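Local coordinates for pollen-specific leucine-rich repeat extensin-like protein 1 (PDB 6TME) that probably binds RALF signalling peptides through its leucine-rich repeat domain and, as a pollen cell-wall glycoprotein, probably acts in maintaining pollen tube wall integrity, at residues Ser247-Asn252 and Gly269-Leu274; Phe289-Phe294 and Phe313-Phe318. All blocks are in the same frame, centred on the assembly; numbering follows the deposited sequence.

Contact 1 of 2, residues Ser247-Asn252 and Gly269-Leu274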
loop_
_atom_site.group_PDB
_atom_site.type_symbol
_atom_site.label_atom_id
_atom_site.label_comp_id
_atom_site.label_asym_id
_atom_site.label_seq_id
_atom_site.Cartn_x
_atom_site.Cartn_y
_atom_site.Cartn_z
ATOM N N SER A 247 -17.426 -8.686 -0.540
ATOM C CA SER A 247 -18.339 -9.810 -0.727
ATOM C C SER A 247 -18.616 -9.949 -2.215
ATOM O O SER A 247 -17.943 -9.335 -3.053
ATOM C CB SER A 247 -19.632 -9.600 0.066
ATOM O OG SER A 247 -20.260 -8.391 -0.354
ATOM N N GLY A 248 -19.616 -10.748 -2.545
ATOM C CA GLY A 248 -19.828 -11.108 -3.929
ATOM C C GLY A 248 -18.810 -12.156 -4.358
ATOM O O GLY A 248 -18.005 -12.671 -3.568
ATOM N N CYS A 249 -18.865 -12.475 -5.642
ATOM C CA CYS A 249 -17.941 -13.421 -6.238
ATOM C C CYS A 249 -16.715 -12.693 -6.761
ATOM O O CYS A 249 -16.776 -11.510 -7.098
ATOM C CB CYS A 249 -18.615 -14.179 -7.383
ATOM S SG CYS A 249 -20.077 -15.115 -6.887
ATOM N N LEU A 250 -15.602 -13.415 -6.837
ATOM C CA LEU A 250 -14.418 -12.894 -7.502
ATOM C C LEU A 250 -14.734 -12.659 -8.972
ATOM O O LEU A 250 -15.281 -13.550 -9.627
ATOM C CB LEU A 250 -13.257 -13.875 -7.378
ATOM C CG LEU A 250 -12.608 -13.915 -5.999
ATOM C CD1 LEU A 250 -11.357 -14.794 -6.000
ATOM C CD2 LEU A 250 -12.283 -12.488 -5.538
ATOM N N PRO A 251 -14.432 -11.490 -9.526
ATOM C CA PRO A 251 -14.631 -11.323 -10.967
ATOM C C PRO A 251 -13.617 -12.144 -11.739
ATOM O O PRO A 251 -12.431 -12.162 -11.402
ATOM C CB PRO A 251 -14.438 -9.813 -11.192
ATOM C CG PRO A 251 -13.681 -9.327 -10.008
ATOM C CD PRO A 251 -14.110 -10.214 -8.860
ATOM N N ASN A 252 -14.100 -12.834 -12.783
ATOM C CA ASN A 252 -13.220 -13.599 -13.662
ATOM C C ASN A 252 -12.108 -12.739 -14.249
ATOM O O ASN A 252 -11.077 -13.275 -14.669
ATOM C CB ASN A 252 -14.014 -14.240 -14.815
ATOM C CG ASN A 252 -15.247 -15.032 -14.344
ATOM O OD1 ASN A 252 -15.253 -15.670 -13.288
ATOM N ND2 ASN A 252 -16.291 -15.005 -15.158
ATOM N N GLY A 269 -15.570 -11.540 2.855
ATOM C CA GLY A 269 -16.797 -12.297 2.862
ATOM C C GLY A 269 -17.147 -12.722 1.454
ATOM O O GLY A 269 -18.317 -12.696 1.060
ATOM N N PHE A 270 -16.138 -13.099 0.676
ATOM C CA PHE A 270 -16.400 -13.522 -0.688
ATOM C C PHE A 270 -17.138 -14.860 -0.716
ATOM O O PHE A 270 -17.034 -15.679 0.201
ATOM C CB PHE A 270 -15.100 -13.617 -1.467
ATOM C CG PHE A 270 -14.396 -12.305 -1.618
ATOM C CD1 PHE A 270 -14.935 -11.296 -2.416
ATOM C CD2 PHE A 270 -13.189 -12.078 -0.973
ATOM C CE1 PHE A 270 -14.283 -10.089 -2.557
ATOM C CE2 PHE A 270 -12.534 -10.869 -1.112
ATOM C CZ PHE A 270 -13.076 -9.871 -1.903
ATOM N N VAL A 271 -17.901 -15.063 -1.783
ATOM C CA VAL A 271 -18.709 -16.250 -1.984
ATOM C C VAL A 271 -18.454 -16.765 -3.393
ATOM O O VAL A 271 -17.685 -16.188 -4.158
ATOM C CB VAL A 271 -20.213 -15.979 -1.775
ATOM C CG1 VAL A 271 -20.512 -15.651 -0.316
ATOM C CG2 VAL A 271 -20.659 -14.843 -2.686
ATOM N N GLY A 272 -19.119 -17.859 -3.732
ATOM C CA GLY A 272 -18.913 -18.454 -5.027
ATOM C C GLY A 272 -17.701 -19.362 -5.072
ATOM O O GLY A 272 -17.068 -19.706 -4.064
ATOM N N SER A 273 -17.391 -19.764 -6.289
ATOM C CA SER A 273 -16.224 -20.577 -6.573
ATOM C C SER A 273 -15.085 -19.698 -7.055
ATOM O O SER A 273 -15.287 -18.591 -7.552
ATOM C CB SER A 273 -16.540 -21.642 -7.627
ATOM O OG SER A 273 -17.748 -22.301 -7.316
ATOM N N LEU A 274 -13.879 -20.195 -6.870
ATOM C CA LEU A 274 -12.740 -19.559 -7.496
ATOM C C LEU A 274 -12.969 -19.574 -8.998
ATOM O O LEU A 274 -13.378 -20.605 -9.543
ATOM C CB LEU A 274 -11.442 -20.284 -7.149
ATOM C CG LEU A 274 -11.165 -20.272 -5.656
ATOM C CD1 LEU A 274 -9.814 -20.895 -5.332
ATOM C CD2 LEU A 274 -11.264 -18.839 -5.128
HETATM O O HOH W 1 -15.937 -16.288 -6.048
#
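Gly248 O is the acceptor around which the two segments close. Val271 N donates to it across 3.0 Å with a nearly straight N-H...O angle (168°), from above the carbonyl plane, 43° out of it. The same oxygen has Phe270 CA at 3.4 Å in a CA-H...O contact, lies in plane at the edge of the Phe270 ring, and meets Val271 CG2 at 3.5 Å; that methyl sits between its own backbone N and carbonyl carbon. Farther along, a single water joins the backbones in place of a direct bond: it accepts from Leu250 N (3.0 Å) and donates to Val271 O (2.6 Å) and Ser273 O (2.8 Å). The apolar side is carried by Leu250, which forks between two partners. Its CD2 stands over the centre of the Phe270 ring, 4.3 Å from the centroid and 10° off the normal, a CH-pi contact, while CD1 touches Leu274 CD2 at 4.1 Å, the two leucines lying side by side. Gly248 and Gly272 share a positive-phi extended backbone, equivalent turns in successive repeats. The Gly-x-Leu-Pro sequence that begins at each such turn is characteristic of plant-specific leucine-rich repeats.

Contact 2 of 2, residues Phe289-Phe294 and Phe313-Phe318; sequences FSYNKF and FSYNFF
Tyr291 and Tyr315 form an offset stack, their centroids 4.3 Å apart and their planes only 7° from parallel. Both side chains point the same way, and the shift puts Tyr315 CD2 over the rim of the Tyr291 ring, 3.4 Å from Tyr291 CZ, and Tyr291 OH over the Tyr315 rim.

Polar contacts centre on the Asn316 amide, which works at both ends. Its ND2 donates to Phe289 O (3.0 Å, 162°) and also to Phe313 O of its own segment, while its OD1 accepts from Phe294 N at 3.2 Å. Phe289 O in turn accepts from Asn292 ND2 (3.0 Å, 176°), the two amides arriving from opposite faces of the carbonyl plane. This repeating pattern is the asparagine ladder of leucine-rich repeats. Backbone bonds flank it, Tyr291 N to Ser314 O (3.0 Å) and Phe317 N to Phe294 O (2.7 Å), with Asn292 N to Tyr315 O between.

Among apolar contacts, Phe294 CB meets Phe318 CZ at 3.4 Å, and Lys293 lays CA and CG against the edge of the Phe317 ring.

The two segments follow the parallel strands 286-288 and 310-312. Phe318 packs on Val298 of strand 297-298, and Asn340 continues the ladder beyond Asn316.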
loop_
_atom_site.group_PDB
_atom_site.type_symbol
_atom_site.label_atom_id
_atom_site.label_comp_id
_atom_site.label_asym_id
_atom_site.label_seq_id
_atom_site.Cartn_x
_atom_site.Cartn_y
_atom_site.Cartn_z
ATOM N N PHE A 289 -6.628 -16.788 -0.103
ATOM C CA PHE A 289 -8.073 -16.585 -0.059
ATOM C C PHE A 289 -8.664 -16.988 1.276
ATOM O O PHE A 289 -9.890 -17.139 1.375
ATOM C CB PHE A 289 -8.784 -17.367 -1.166
ATOM C CG PHE A 289 -8.402 -16.956 -2.550
ATOM C CD1 PHE A 289 -8.627 -15.678 -2.991
ATOM C CD2 PHE A 289 -7.856 -17.860 -3.419
ATOM C CE1 PHE A 289 -8.289 -15.309 -4.267
ATOM C CE2 PHE A 289 -7.530 -17.501 -4.700
ATOM C CZ PHE A 289 -7.732 -16.230 -5.119
ATOM N N SER A 290 -7.828 -17.190 2.298
ATOM C CA SER A 290 -8.335 -17.703 3.569
ATOM C C SER A 290 -9.421 -16.786 4.148
ATOM O O SER A 290 -9.521 -15.597 3.819
ATOM C CB SER A 290 -7.190 -17.881 4.572
ATOM O OG SER A 290 -6.749 -16.633 5.063
ATOM N N TYR A 291 -10.255 -17.370 5.010
ATOM C CA TYR A 291 -11.251 -16.643 5.807
ATOM C C TYR A 291 -12.244 -15.906 4.917
ATOM O O TYR A 291 -12.391 -14.682 4.966
ATOM C CB TYR A 291 -10.583 -15.672 6.776
ATOM C CG TYR A 291 -9.861 -16.349 7.892
ATOM C CD1 TYR A 291 -10.549 -16.763 9.029
ATOM C CD2 TYR A 291 -8.483 -16.564 7.822
ATOM C CE1 TYR A 291 -9.896 -17.397 10.054
ATOM C CE2 TYR A 291 -7.813 -17.197 8.846
ATOM C CZ TYR A 291 -8.527 -17.614 9.963
ATOM O OH TYR A 291 -7.876 -18.238 11.005
ATOM N N ASN A 292 -12.923 -16.682 4.088
ATOM C CA ASN A 292 -13.982 -16.167 3.245
ATOM C C ASN A 292 -15.130 -17.164 3.306
ATOM O O ASN A 292 -15.230 -17.961 4.242
ATOM C CB ASN A 292 -13.417 -15.910 1.844
ATOM C CG ASN A 292 -12.753 -14.557 1.746
ATOM O OD1 ASN A 292 -13.415 -13.530 1.876
ATOM N ND2 ASN A 292 -11.443 -14.547 1.536
ATOM N N LYS A 293 -15.996 -17.138 2.302
ATOM C CA LYS A 293 -17.092 -18.093 2.220
ATOM C C LYS A 293 -17.092 -18.782 0.868
ATOM O O LYS A 293 -18.147 -19.095 0.312
ATOM C CB LYS A 293 -18.436 -17.415 2.484
ATOM C CG LYS A 293 -18.769 -17.362 3.950
ATOM C CD LYS A 293 -18.927 -15.952 4.464
ATOM C CE LYS A 293 -20.136 -15.277 3.878
ATOM N NZ LYS A 293 -20.338 -13.953 4.523
ATOM N N PHE A 294 -15.904 -19.029 0.316
ATOM C CA PHE A 294 -15.824 -19.711 -0.967
ATOM C C PHE A 294 -16.314 -21.144 -0.851
ATOM O O PHE A 294 -16.163 -21.807 0.185
ATOM C CB PHE A 294 -14.399 -19.749 -1.496
ATOM C CG PHE A 294 -13.840 -18.413 -1.832
ATOM C CD1 PHE A 294 -14.332 -17.689 -2.909
ATOM C CD2 PHE A 294 -12.794 -17.888 -1.082
ATOM C CE1 PHE A 294 -13.801 -16.443 -3.230
ATOM C CE2 PHE A 294 -12.267 -16.642 -1.393
ATOM C CZ PHE A 294 -12.765 -15.921 -2.473
ATOM N N PHE A 313 -5.917 -21.341 1.346
ATOM C CA PHE A 313 -7.347 -21.264 1.066
ATOM C C PHE A 313 -8.150 -21.782 2.254
ATOM O O PHE A 313 -9.281 -22.251 2.104
ATOM C CB PHE A 313 -7.709 -22.005 -0.227
ATOM C CG PHE A 313 -7.117 -23.400 -0.344
ATOM C CD1 PHE A 313 -5.777 -23.590 -0.666
ATOM C CD2 PHE A 313 -7.923 -24.519 -0.175
ATOM C CE1 PHE A 313 -5.241 -24.874 -0.786
ATOM C CE2 PHE A 313 -7.411 -25.809 -0.305
ATOM C CZ PHE A 313 -6.067 -25.991 -0.605
ATOM N N SER A 314 -7.573 -21.671 3.446
ATOM C CA SER A 314 -8.165 -22.206 4.652
ATOM C C SER A 314 -9.367 -21.359 5.086
ATOM O O SER A 314 -9.559 -20.233 4.630
ATOM C CB SER A 314 -7.098 -22.260 5.744
ATOM O OG SER A 314 -6.761 -20.954 6.118
ATOM N N TYR A 315 -10.175 -21.911 5.998
ATOM C CA TYR A 315 -11.372 -21.239 6.515
ATOM C C TYR A 315 -12.262 -20.745 5.380
ATOM O O TYR A 315 -12.513 -19.541 5.219
ATOM C CB TYR A 315 -11.005 -20.090 7.449
ATOM C CG TYR A 315 -10.303 -20.609 8.641
ATOM C CD1 TYR A 315 -11.023 -21.073 9.739
ATOM C CD2 TYR A 315 -8.916 -20.703 8.665
ATOM C CE1 TYR A 315 -10.380 -21.593 10.840
ATOM C CE2 TYR A 315 -8.265 -21.223 9.770
ATOM C CZ TYR A 315 -9.005 -21.667 10.848
ATOM O OH TYR A 315 -8.369 -22.183 11.943
ATOM N N ASN A 316 -12.741 -21.713 4.604
ATOM C CA ASN A 316 -13.728 -21.491 3.546
ATOM C C ASN A 316 -14.703 -22.666 3.583
ATOM O O ASN A 316 -14.818 -23.379 4.591
ATOM C CB ASN A 316 -13.015 -21.303 2.203
ATOM C CG ASN A 316 -12.406 -19.905 2.079
ATOM O OD1 ASN A 316 -13.136 -18.921 2.002
ATOM N ND2 ASN A 316 -11.075 -19.813 2.114
ATOM N N PHE A 317 -15.425 -22.891 2.490
ATOM C CA PHE A 317 -16.273 -24.091 2.414
ATOM C C PHE A 317 -15.983 -24.894 1.150
ATOM O O PHE A 317 -16.904 -25.359 0.467
ATOM C CB PHE A 317 -17.756 -23.739 2.461
ATOM C CG PHE A 317 -18.159 -22.936 3.662
ATOM C CD1 PHE A 317 -18.698 -23.552 4.767
ATOM C CD2 PHE A 317 -18.010 -21.561 3.670
ATOM C CE1 PHE A 317 -19.077 -22.827 5.868
ATOM C CE2 PHE A 317 -18.394 -20.824 4.767
ATOM C CZ PHE A 317 -18.931 -21.468 5.875
ATOM N N PHE A 318 -14.710 -25.059 0.799
ATOM C CA PHE A 318 -14.376 -25.927 -0.319
ATOM C C PHE A 318 -14.724 -27.377 0.039
ATOM O O PHE A 318 -14.447 -27.846 1.153
ATOM C CB PHE A 318 -12.894 -25.780 -0.675
ATOM C CG PHE A 318 -12.501 -24.380 -1.133
ATOM C CD1 PHE A 318 -12.924 -23.888 -2.368
ATOM C CD2 PHE A 318 -11.705 -23.566 -0.338
ATOM C CE1 PHE A 318 -12.561 -22.604 -2.789
ATOM C CE2 PHE A 318 -11.353 -22.286 -0.749
ATOM C CZ PHE A 318 -11.770 -21.806 -1.978
#

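How the contacts relate
Contacts 1 and 2 follow one another along the chain, with centres 11 Å apart, and meet directly where 269-274 abuts 289-294. Asn292 OD1 accepts from Phe270 N at 3.0 Å, and Phe270 O from Lys293 N at 2.8 Å; Phe270 CB also packs against Phe294 CZ at 3.4 Å. Asn292 thus receives Phe270 N as Asn316 receives Phe294 N, one repeat on, evidence of one repeat geometry propagated along the solenoid. Their surroundings differ: Cys249 of contact 1 is disulfide-bonded to Cys364 near the C-terminal end, whereas the side chain of Ser290 in contact 2 lies about 4 Å from an N-acetylglucosamine of an attached glycan.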